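Local structure of uncharacterized protein DUF1185 (Bordetella bronchiseptica RB50, 3BYQ) at the interface of chains A and B. The protein is of unknown function, adopts a novel variant of the Bacillus chorismate mutase fold and may have a role in amino-acid metabolism. Residues are numbered along the deposited sequence; one frame, centred on the assembly and turned at random. Chains: chain A/B, Uncharacterized protein DUF1185.

The interface of chains A and B. Residues chain A 92-93, 96-97, 121; chain B 146, 173, 178.
The carboxylate oxygen OE1 of A:Glu93 lies 2.7 Å from NE of B:Arg173, a hydrogen bond within a salt bridge that links the two copies here. This patch belongs to a two-fold symmetric interface in the deposited six-copy assembly, with its twin where the chains are exchanged; the structure alone does not show whether the pairing is biological. A second bond, nearly straight at 166°, runs from NH2 of B:Arg173 to OE2 of A:Glu93 at 2.9 Å. The guanidinium thus grips the acid side-on, one nitrogen to each oxygen, a pairing that suits arginine because NE and NH2 point their N-H groups the same way. Both oxygens lie close to the guanidinium plane, but the carboxylate is turned 40° from it: NE meets OE1 from above the carboxylate plane, and NH2 reaches OE2 on its syn side, also tilted. The two side chains cross at about a right angle, and a bend at chi3 of B:Arg173 turns its head group towards the carboxylate. On its own side, NH1 of B:Arg173 donates to the backbone O of B:Phe146 at 2.9 Å, in the carbonyl plane and on a lone pair. Bonds at three nitrogens should fix the rotation of the head group. A:Ala96, on the same short helix 93-96 as the glutamate, lays its small CB over one guanidinium face, toward the rim. CB of A:Ala96 also meets CD1 of B:Leu178 at 3.5 Å. B:Leu178 comes towards the glutamate from the opposite direction, with CG beside OE2, and its CD1 and CD2 methyls lie against A:Val97, an apolar match. The like charges of A:Lys121 and B:Arg173 may both be eased by the carbonyl of B:Phe146. The chain of A:Lys121, extended until it bends at chi4 (-64°), brings NZ to 3.3 Å from the backbone O of B:Phe146.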
loop_
_atom_site.group_PDB
_atom_site.type_symbol
_atom_site.label_atom_id
_atom_site.label_comp_id
_atom_site.label_asym_id
_atom_site.label_seq_id
_atom_site.Cartn_x
_atom_site.Cartn_y
_atom_site.Cartn_z
HETATM N N MSE A 92 -1.062 20.613 6.522
HETATM C CA MSE A 92 -2.483 20.325 6.561
HETATM C C MSE A 92 -3.301 21.561 6.255
HETATM O O MSE A 92 -4.358 21.481 5.627
HETATM C CB MSE A 92 -2.896 19.768 7.951
HETATM C CG MSE A 92 -4.289 19.187 7.966
HETATM SE SE MSE A 92 -4.342 17.509 7.018
HETATM C CE MSE A 92 -4.005 16.324 8.494
ATOM N N GLU A 93 -2.808 22.714 6.715
ATOM C CA GLU A 93 -3.569 23.954 6.502
ATOM C C GLU A 93 -3.780 24.240 5.015
ATOM O O GLU A 93 -4.741 24.905 4.634
ATOM C CB GLU A 93 -2.902 25.163 7.153
ATOM C CG GLU A 93 -3.913 26.220 7.564
ATOM C CD GLU A 93 -4.801 25.819 8.738
ATOM O OE1 GLU A 93 -4.550 24.781 9.365
ATOM O OE2 GLU A 93 -5.743 26.580 9.086
ATOM N N ALA A 96 -6.821 22.451 4.306
ATOM C CA ALA A 96 -7.952 23.004 5.095
ATOM C C ALA A 96 -8.675 24.136 4.379
ATOM O O ALA A 96 -9.820 24.439 4.646
ATOM C CB ALA A 96 -7.499 23.438 6.499
ATOM N N VAL A 97 -7.970 24.802 3.484
ATOM C CA VAL A 97 -8.594 25.866 2.687
ATOM C C VAL A 97 -9.820 25.382 1.863
ATOM O O VAL A 97 -10.738 26.164 1.510
ATOM C CB VAL A 97 -7.600 26.551 1.746
ATOM C CG1 VAL A 97 -6.456 27.211 2.515
ATOM C CG2 VAL A 97 -7.003 25.532 0.790
ATOM N N LYS A 121 -9.278 15.041 4.788
ATOM C CA LYS A 121 -8.019 15.529 4.219
ATOM C C LYS A 121 -6.839 14.885 4.892
ATOM O O LYS A 121 -6.938 14.346 6.000
ATOM C CB LYS A 121 -7.920 17.050 4.341
ATOM C CG LYS A 121 -7.967 17.599 5.752
ATOM C CD LYS A 121 -7.835 19.125 5.823
ATOM C CE LYS A 121 -7.871 19.624 7.239
ATOM N NZ LYS A 121 -9.181 19.336 7.855
ATOM N N PHE B 146 -11.468 21.325 12.196
ATOM C CA PHE B 146 -11.521 20.256 11.195
ATOM C C PHE B 146 -10.160 19.634 11.140
ATOM O O PHE B 146 -9.163 20.338 11.031
ATOM C CB PHE B 146 -11.909 20.730 9.781
ATOM C CG PHE B 146 -13.257 21.377 9.699
ATOM C CD1 PHE B 146 -14.364 20.678 10.083
ATOM C CD2 PHE B 146 -13.405 22.657 9.196
ATOM C CE1 PHE B 146 -15.615 21.262 10.010
ATOM C CE2 PHE B 146 -14.641 23.240 9.119
ATOM C CZ PHE B 146 -15.737 22.540 9.530
ATOM N N ARG B 173 -6.448 22.519 14.885
ATOM C CA ARG B 173 -5.249 22.184 14.104
ATOM C C ARG B 173 -4.109 23.039 14.678
ATOM O O ARG B 173 -4.337 24.192 15.067
ATOM C CB ARG B 173 -5.424 22.522 12.637
ATOM C CG ARG B 173 -6.474 21.694 11.881
ATOM C CD ARG B 173 -6.466 21.981 10.364
ATOM N NE ARG B 173 -6.762 23.382 10.131
ATOM C CZ ARG B 173 -7.974 23.916 10.181
ATOM N NH1 ARG B 173 -9.032 23.192 10.460
ATOM N NH2 ARG B 173 -8.114 25.209 9.989
ATOM N N LEU B 178 -7.435 29.988 9.285
ATOM C CA LEU B 178 -8.319 30.226 8.138
ATOM C C LEU B 178 -9.631 30.905 8.482
ATOM O O LEU B 178 -10.589 30.899 7.709
ATOM C CB LEU B 178 -8.547 28.906 7.390
ATOM C CG LEU B 178 -7.329 28.242 6.723
ATOM C CD1 LEU B 178 -7.779 26.918 6.130
ATOM C CD2 LEU B 178 -6.665 29.163 5.721
#